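Local coordinates for protein methyltransferase FkbM (Methylobacillus flagellatus KT, PDB 2PY6) that probably acts as a methyltransferase of the FkbM family, with a Rossmann-like fold, at residues D21-A26 and T189-L194; A165-N170 and F196-E201. All blocks are in the same frame, centred on the assembly; numbering follows the deposited sequence.

Interaction 1. Residues D21-A26 and T189-L194; sequences DSFLAA and TLYAVL
The phenyl ring of F23 rests obliquely on two neighbours that lie on the same side of its plane: Y191 under its CG–CD2 part and L194 under its CD1–CE1 part. Its CB, CG and CD2 follow the CD1–CE1 side of the tyrosine, and the nearest approach is 3.5 Å between F23 CD2 and Y191 CE1. The two rings meet obliquely, with centroids 5.3 Å apart and planes tilted by 45°, while the two side chains as wholes cross at about a right angle. Toward its CD1–CE1 part, F23 CE1 is 3.6 Å from L194 CD1, and L194 CB lies 3.9 Å from F23 CD1. L194 therefore meets the ring with its stem and one methyl. The CB bond of F23 points toward helix 184-199, and CG anti to the backbone N (chi1 163°) sets the ring over both partners. There it also touches N195 and L198, and residues 191, 194, 195 and 198 are a set of positions that fits a knobs-into-holes packing, with F23 as the knob. These helices lie outside the seven-stranded sheet 229-408, whose strand order 3-2-1-4-5-7-6 is that of the Rossmann-like methyltransferases. Phenylalanine suits this buried place, being broad, flat and wholly apolar; an alanine here would probably open a gap between the helices and leave the Y191 ring and the L194 methyl without their common neighbour. Y191 combines a hydrocarbon ring side for F23 with a polar end; the nearest atoms of its side chain and of a bound ethanediol, probably from the crystallisation liquor, are about 3 Å apart. Helix 171-180 adds I171 against F23, A178 against Y191 and F174 against L194.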
ATOM      1  N   ASP A  21      -2.288  42.283  17.958  1.00 29.72           N
ATOM      2  CA  ASP A  21      -2.544  43.400  17.079  1.00 30.42           C
ATOM      3  C   ASP A  21      -3.314  42.997  15.834  1.00 28.84           C
ATOM      4  O   ASP A  21      -4.298  43.658  15.472  1.00 27.40           O
ATOM      5  CB  ASP A  21      -1.240  44.091  16.710  1.00 31.47           C
ATOM      6  CG  ASP A  21      -0.618  44.818  17.893  1.00 28.11           C
ATOM      7  OD1 ASP A  21      -1.356  45.195  18.823  1.00 40.06           O
ATOM      8  OD2 ASP A  21       0.598  45.053  17.870  1.00 41.05           O
ATOM      9  N   SER A  22      -2.869  41.935  15.175  1.00 28.87           N
ATOM     10  CA  SER A  22      -3.545  41.453  13.983  1.00 29.09           C
ATOM     11  C   SER A  22      -5.006  41.036  14.303  1.00 28.16           C
ATOM     12  O   SER A  22      -5.919  41.188  13.462  1.00 27.78           O
ATOM     13  CB  SER A  22      -2.723  40.331  13.304  1.00 28.63           C
ATOM     14  OG  SER A  22      -2.573  39.212  14.145  1.00 33.87           O
ATOM     15  N   PHE A  23      -5.227  40.520  15.515  1.00 26.92           N
ATOM     16  CA  PHE A  23      -6.568  40.110  15.967  1.00 26.05           C
ATOM     17  C   PHE A  23      -7.569  41.277  15.934  1.00 27.07           C
ATOM     18  O   PHE A  23      -8.676  41.151  15.378  1.00 27.24           O
ATOM     19  CB  PHE A  23      -6.499  39.465  17.384  1.00 24.55           C
ATOM     20  CG  PHE A  23      -7.831  39.382  18.119  1.00 25.97           C
ATOM     21  CD1 PHE A  23      -8.827  38.497  17.712  1.00 26.30           C
ATOM     22  CD2 PHE A  23      -8.064  40.162  19.251  1.00 29.07           C
ATOM     23  CE1 PHE A  23     -10.028  38.390  18.399  1.00 28.84           C
ATOM     24  CE2 PHE A  23      -9.254  40.052  19.956  1.00 29.77           C
ATOM     25  CZ  PHE A  23     -10.242  39.159  19.535  1.00 31.18           C
ATOM     26  N   LEU A  24      -7.173  42.388  16.522  1.00 27.76           N
ATOM     27  CA  LEU A  24      -8.018  43.562  16.606  1.00 29.70           C
ATOM     28  C   LEU A  24      -8.245  44.174  15.243  1.00 29.12           C
ATOM     29  O   LEU A  24      -9.364  44.546  14.916  1.00 30.74           O
ATOM     30  CB  LEU A  24      -7.402  44.576  17.569  1.00 33.15           C
ATOM     31  CG  LEU A  24      -7.350  44.137  19.028  1.00 33.13           C
ATOM     32  CD1 LEU A  24      -6.666  45.202  19.921  1.00 34.88           C
ATOM     33  CD2 LEU A  24      -8.738  43.844  19.540  1.00 38.11           C
ATOM     34  N   ALA A  25      -7.188  44.271  14.449  1.00 30.42           N
ATOM     35  CA  ALA A  25      -7.279  44.778  13.072  1.00 30.11           C
ATOM     36  C   ALA A  25      -8.183  43.896  12.202  1.00 30.44           C
ATOM     37  O   ALA A  25      -8.955  44.400  11.395  1.00 35.15           O
ATOM     38  CB  ALA A  25      -5.884  44.847  12.435  1.00 30.37           C
ATOM     39  N   ALA A  26      -8.068  42.584  12.337  1.00 29.74           N
ATOM     40  CA  ALA A  26      -8.908  41.684  11.550  1.00 30.69           C
ATOM     41  C   ALA A  26     -10.385  41.804  11.955  1.00 29.01           C
ATOM     42  O   ALA A  26     -11.277  41.784  11.125  1.00 28.90           O
ATOM     43  CB  ALA A  26      -8.435  40.280  11.686  1.00 29.71           C
ATOM     44  N   THR A 189      -1.421  31.164  21.127  1.00 29.24           N
ATOM     45  CA  THR A 189      -2.325  30.160  20.581  1.00 26.54           C
ATOM     46  C   THR A 189      -3.739  30.709  20.485  1.00 27.72           C
ATOM     47  O   THR A 189      -4.389  30.556  19.434  1.00 26.64           O
ATOM     48  CB  THR A 189      -2.280  28.895  21.417  1.00 26.80           C
ATOM     49  OG1 THR A 189      -0.951  28.349  21.368  1.00 26.45           O
ATOM     50  CG2 THR A 189      -3.294  27.879  20.924  1.00 28.82           C
ATOM     51  N   LEU A 190      -4.229  31.347  21.559  1.00 28.09           N
ATOM     52  CA  LEU A 190      -5.576  31.910  21.523  1.00 27.36           C
ATOM     53  C   LEU A 190      -5.747  32.835  20.340  1.00 27.82           C
ATOM     54  O   LEU A 190      -6.673  32.692  19.556  1.00 24.31           O
ATOM     55  CB  LEU A 190      -5.918  32.688  22.801  1.00 28.68           C
ATOM     56  CG  LEU A 190      -7.298  33.384  22.806  1.00 26.22           C
ATOM     57  CD1 LEU A 190      -8.422  32.323  22.707  1.00 29.23           C
ATOM     58  CD2 LEU A 190      -7.522  34.287  23.997  1.00 30.02           C
ATOM     59  N   TYR A 191      -4.854  33.828  20.236  1.00 28.91           N
ATOM     60  CA  TYR A 191      -4.934  34.799  19.159  1.00 24.38           C
ATOM     61  C   TYR A 191      -4.790  34.193  17.766  1.00 26.56           C
ATOM     62  O   TYR A 191      -5.488  34.611  16.847  1.00 27.97           O
ATOM     63  CB  TYR A 191      -3.975  35.952  19.371  1.00 27.52           C
ATOM     64  CG  TYR A 191      -4.387  36.899  20.499  1.00 27.35           C
ATOM     65  CD1 TYR A 191      -5.626  37.523  20.506  1.00 33.58           C
ATOM     66  CD2 TYR A 191      -3.508  37.207  21.519  1.00 34.02           C
ATOM     67  CE1 TYR A 191      -5.992  38.388  21.522  1.00 40.22           C
ATOM     68  CE2 TYR A 191      -3.863  38.065  22.535  1.00 31.06           C
ATOM     69  CZ  TYR A 191      -5.094  38.664  22.535  1.00 33.73           C
ATOM     70  OH  TYR A 191      -5.439  39.539  23.556  1.00 34.77           O
ATOM     71  N   ALA A 192      -3.971  33.148  17.634  1.00 26.90           N
ATOM     72  CA  ALA A 192      -3.790  32.437  16.356  1.00 29.27           C
ATOM     73  C   ALA A 192      -5.113  31.754  15.922  1.00 27.46           C
ATOM     74  O   ALA A 192      -5.542  31.851  14.772  1.00 26.09           O
ATOM     75  CB  ALA A 192      -2.633  31.426  16.477  1.00 26.91           C
ATOM     76  N   VAL A 193      -5.798  31.111  16.863  1.00 30.54           N
ATOM     77  CA  VAL A 193      -7.086  30.466  16.538  1.00 31.33           C
ATOM     78  C   VAL A 193      -8.174  31.472  16.129  1.00 31.27           C
ATOM     79  O   VAL A 193      -8.922  31.246  15.195  1.00 33.96           O
ATOM     80  CB  VAL A 193      -7.569  29.628  17.732  1.00 32.10           C
ATOM     81  CG1 VAL A 193      -9.045  29.131  17.535  1.00 34.93           C
ATOM     82  CG2 VAL A 193      -6.597  28.475  17.965  1.00 38.57           C
ATOM     83  N   LEU A 194      -8.273  32.564  16.873  1.00 31.01           N
ATOM     84  CA  LEU A 194      -9.233  33.611  16.585  1.00 29.90           C
ATOM     85  C   LEU A 194      -8.877  34.298  15.271  1.00 28.64           C
ATOM     86  O   LEU A 194      -9.765  34.647  14.511  1.00 34.44           O
ATOM     87  CB  LEU A 194      -9.280  34.614  17.721  1.00 28.42           C
ATOM     88  CG  LEU A 194      -9.612  34.081  19.118  1.00 31.43           C
ATOM     89  CD1 LEU A 194      -9.554  35.241  20.108  1.00 24.12           C
ATOM     90  CD2 LEU A 194     -10.970  33.356  19.224  1.00 29.23           C
TER

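Interaction 2. Residues A165-N170 and F196-E201; sequences ADIVRN and FHLTCE. With EDO (1,2-ethanediol), chain C; EDO (1,2-ethanediol), chain F.
I167 meets L198 from its CB outward: CB lies 4.0 Å from L198 CD2, and the CG2 methyl is 3.9 Å from that same carbon. The other branch, CG1, is anti to the carbonyl carbon (chi1 -65°) and carries CD1 to the H197 side chain, although the modelled closeness there is doubtful. V168 adds a second clasp on L198, its CG2 being 3.7 Å from L198 CD2, so one leucine methyl is shared by two beta-branched side chains. H197 is more than filler. F196 CD2 sits over the centre of one imidazole face, W163 stacks on the ring, and ND1 makes an unusually short, nearly straight hydrogen bond (2.5 Å) at the ring's edge to O2 of an ethanediol probably from the crystallisation liquor; either could be the donor, and the exact length deserves caution. On the outer side of helix 164-169, R169 NH2 and D166 OD1 form a salt bridge at 2.9 Å whose hydrogen bond is weak, bent to 122°. Beyond L198, T199 OG1 accepts from E201 N at 3.1 Å, and R148 of helix 143-149 hydrogen-bonds to L198 O. Here apolar helix packing is joined to a terminated helix: C200 leaves helical geometry with positive phi, and the T199 hydroxyl closes an ST turn at the C-terminal end of helix 184-199.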
ATOM      1  N   ALA A 165     -18.039  36.348  12.449  1.00 28.73           N
ATOM      2  CA  ALA A 165     -19.006  37.287  13.048  1.00 28.64           C
ATOM      3  C   ALA A 165     -19.210  37.095  14.553  1.00 26.82           C
ATOM      4  O   ALA A 165     -19.364  38.059  15.269  1.00 25.08           O
ATOM      5  CB  ALA A 165     -20.327  37.158  12.349  1.00 27.88           C
ATOM      6  N   ASP A 166     -19.250  35.840  14.991  1.00 27.43           N
ATOM      7  CA  ASP A 166     -19.349  35.475  16.420  1.00 29.95           C
ATOM      8  C   ASP A 166     -18.181  36.037  17.193  1.00 29.88           C
ATOM      9  O   ASP A 166     -18.344  36.546  18.305  1.00 27.81           O
ATOM     10  CB  ASP A 166     -19.291  33.945  16.608  1.00 27.10           C
ATOM     11  CG  ASP A 166     -20.606  33.262  16.280  1.00 36.39           C
ATOM     12  OD1 ASP A 166     -21.538  33.980  15.849  1.00 32.28           O
ATOM     13  OD2 ASP A 166     -20.709  32.016  16.458  1.00 40.47           O
ATOM     14  N   ILE A 167     -16.994  35.917  16.606  1.00 31.63           N
ATOM     15  CA  ILE A 167     -15.776  36.443  17.258  1.00 32.54           C
ATOM     16  C   ILE A 167     -15.811  37.954  17.360  1.00 30.09           C
ATOM     17  O   ILE A 167     -15.449  38.504  18.406  1.00 32.42           O
ATOM     18  CB  ILE A 167     -14.473  35.965  16.566  1.00 31.24           C
ATOM     19  CG1 ILE A 167     -14.360  34.440  16.732  1.00 35.05           C
ATOM     20  CG2 ILE A 167     -13.269  36.627  17.213  1.00 33.84           C
ATOM     21  CD1 ILE A 167     -13.431  33.809  15.793  1.00 31.71           C
ATOM     22  N   VAL A 168     -16.287  38.607  16.303  1.00 28.96           N
ATOM     23  CA  VAL A 168     -16.381  40.065  16.258  1.00 28.12           C
ATOM     24  C   VAL A 168     -17.339  40.600  17.332  1.00 28.86           C
ATOM     25  O   VAL A 168     -17.154  41.712  17.802  1.00 30.98           O
ATOM     26  CB  VAL A 168     -16.793  40.554  14.836  1.00 28.59           C
ATOM     27  CG1 VAL A 168     -17.116  42.057  14.799  1.00 29.37           C
ATOM     28  CG2 VAL A 168     -15.727  40.218  13.793  1.00 28.43           C
ATOM     29  N   ARG A 169     -18.351  39.815  17.712  1.00 30.63           N
ATOM     30  CA  ARG A 169     -19.321  40.202  18.757  1.00 32.86           C
ATOM     31  C   ARG A 169     -18.814  40.054  20.178  1.00 32.63           C
ATOM     32  O   ARG A 169     -19.427  40.602  21.094  1.00 31.18           O
ATOM     33  CB  ARG A 169     -20.628  39.385  18.667  1.00 34.18           C
ATOM     34  CG  ARG A 169     -21.716  40.012  17.795  1.00 38.97           C
ATOM     35  CD  ARG A 169     -23.096  39.247  17.881  1.00 36.98           C
ATOM     36  NE  ARG A 169     -23.036  37.933  17.255  1.00 41.97           N
ATOM     37  CZ  ARG A 169     -22.978  37.727  15.929  1.00 48.93           C
ATOM     38  NH1 ARG A 169     -22.949  38.754  15.062  1.00 40.03           N
ATOM     39  NH2 ARG A 169     -22.925  36.483  15.460  1.00 49.10           N
ATOM     40  N   ASN A 170     -17.707  39.326  20.356  1.00 32.63           N
ATOM     41  CA  ASN A 170     -17.168  39.009  21.658  1.00 29.65           C
ATOM     42  C   ASN A 170     -15.715  39.421  21.884  1.00 30.17           C
ATOM     43  O   ASN A 170     -15.006  38.793  22.685  1.00 31.06           O
ATOM     44  CB  ASN A 170     -17.325  37.512  21.849  1.00 33.53           C
ATOM     45  CG  ASN A 170     -18.779  37.086  21.947  1.00 35.39           C
ATOM     46  OD1 ASN A 170     -19.302  36.427  21.051  1.00 35.56           O
ATOM     47  ND2 ASN A 170     -19.437  37.476  23.022  1.00 26.62           N
ATOM     48  N   PHE A 196      -7.368  32.799  12.722  1.00 28.07           N
ATOM     49  CA  PHE A 196      -7.820  31.891  11.657  1.00 28.39           C
ATOM     50  C   PHE A 196      -9.313  32.095  11.265  1.00 27.76           C
ATOM     51  O   PHE A 196      -9.651  32.224  10.085  1.00 27.54           O
ATOM     52  CB  PHE A 196      -7.604  30.443  12.046  1.00 28.77           C
ATOM     53  CG  PHE A 196      -8.393  29.482  11.192  1.00 27.14           C
ATOM     54  CD1 PHE A 196      -8.048  29.276   9.883  1.00 21.31           C
ATOM     55  CD2 PHE A 196      -9.510  28.826  11.708  1.00 30.55           C
ATOM     56  CE1 PHE A 196      -8.779  28.389   9.108  1.00 33.66           C
ATOM     57  CE2 PHE A 196     -10.246  27.953  10.940  1.00 36.20           C
ATOM     58  CZ  PHE A 196      -9.869  27.720   9.649  1.00 27.21           C
ATOM     59  N   HIS A 197     -10.186  32.108  12.267  1.00 27.90           N
ATOM     60  CA  HIS A 197     -11.612  32.332  12.078  1.00 28.91           C
ATOM     61  C   HIS A 197     -11.915  33.725  11.505  1.00 29.47           C
ATOM     62  O   HIS A 197     -12.776  33.860  10.664  1.00 26.37           O
ATOM     63  CB  HIS A 197     -12.405  32.106  13.385  1.00 33.71           C
ATOM     64  CG  HIS A 197     -12.340  30.697  13.909  1.00 32.59           C
ATOM     65  ND1 HIS A 197     -12.905  29.626  13.252  1.00 32.78           N
ATOM     66  CD2 HIS A 197     -11.759  30.188  15.025  1.00 38.36           C
ATOM     67  CE1 HIS A 197     -12.650  28.515  13.923  1.00 33.85           C
ATOM     68  NE2 HIS A 197     -11.958  28.830  15.006  1.00 32.94           N
ATOM     69  N   LEU A 198     -11.207  34.765  11.944  1.00 28.19           N
ATOM     70  CA  LEU A 198     -11.465  36.101  11.406  1.00 25.89           C
ATOM     71  C   LEU A 198     -11.014  36.264   9.941  1.00 26.76           C
ATOM     72  O   LEU A 198     -11.652  36.958   9.181  1.00 21.97           O
ATOM     73  CB  LEU A 198     -10.802  37.181  12.264  1.00 22.48           C
ATOM     74  CG  LEU A 198     -11.362  37.398  13.665  1.00 19.68           C
ATOM     75  CD1 LEU A 198     -10.449  38.280  14.472  1.00 20.70           C
ATOM     76  CD2 LEU A 198     -12.748  37.970  13.606  1.00 20.69           C
ATOM     77  N   THR A 199      -9.915  35.613   9.577  1.00 25.91           N
ATOM     78  CA  THR A 199      -9.292  35.785   8.271  1.00 27.89           C
ATOM     79  C   THR A 199      -9.429  34.667   7.264  1.00 27.31           C
ATOM     80  O   THR A 199      -9.174  34.911   6.083  1.00 26.55           O
ATOM     81  CB  THR A 199      -7.778  35.936   8.422  1.00 26.30           C
ATOM     82  OG1 THR A 199      -7.234  34.727   8.934  1.00 29.45           O
ATOM     83  CG2 THR A 199      -7.429  37.096   9.363  1.00 31.31           C
ATOM     84  N   CYS A 200      -9.798  33.469   7.727  1.00 27.43           N
ATOM     85  CA  CYS A 200      -9.876  32.238   6.902  1.00 29.08           C
ATOM     86  C   CYS A 200      -8.481  31.764   6.470  1.00 29.12           C
ATOM     87  O   CYS A 200      -8.374  31.034   5.517  1.00 31.05           O
ATOM     88  CB  CYS A 200     -10.731  32.417   5.634  1.00 31.63           C
ATOM     89  SG  CYS A 200     -12.381  33.050   5.862  1.00 29.62           S
ATOM     90  N   GLU A 201      -7.431  32.173   7.184  1.00 29.23           N
ATOM     91  CA  GLU A 201      -6.057  31.858   6.838  1.00 29.21           C
ATOM     92  C   GLU A 201      -5.492  30.766   7.740  1.00 28.61           C
ATOM     93  O   GLU A 201      -5.122  31.034   8.879  1.00 31.04           O
ATOM     94  CB  GLU A 201      -5.164  33.125   6.933  1.00 30.60           C
ATOM     95  CG  GLU A 201      -3.658  32.852   6.726  1.00 31.43           C
ATOM     96  CD  GLU A 201      -3.333  32.054   5.448  1.00 32.48           C
ATOM     97  OE1 GLU A 201      -3.443  32.598   4.348  1.00 32.00           O
ATOM     98  OE2 GLU A 201      -2.922  30.883   5.550  1.00 37.27           O
TER
HETATM   99  C1  EDO C 410     -13.935  31.295   9.243  1.00 32.09           C
HETATM  100  O1  EDO C 410     -12.762  31.549   8.521  1.00 43.26           O
HETATM  101  C2  EDO C 410     -13.895  29.903   9.867  1.00 34.76           C
HETATM  102  O2  EDO C 410     -14.340  29.964  11.232  1.00 21.36           O
HETATM  103  C1  EDO F 413     -22.866  43.329  13.274  1.00 39.18           C
HETATM  104  O1  EDO F 413     -23.658  43.635  12.128  1.00 23.81           O
HETATM  105  C2  EDO F 413     -23.582  42.741  14.493  1.00 34.01           C
HETATM  106  O2  EDO F 413     -23.209  41.375  14.624  1.00 43.25           O

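How the interactions relate
From the N terminus, helix 19-32 supplies the first half of interaction 1 and waits for its partner until residues 189-194. The intervening loop contains the whole six-stranded sheet that runs from strand 54-58 to strand 140-142, so this contact ties the N-terminal helix to the helix that follows that sheet and helices 164-169 and 171-180 in the chain. Interaction 2 closes a much shorter, almost entirely helical loop, from 165-170 to 196-201. The two cross rather than nest. Both end on helix 184-199, and they touch directly: F23 CE1 is 3.9 Å from I167 CG2. Helices 19-32, 164-169 and 184-199 thus meet in one buried, mainly apolar cluster.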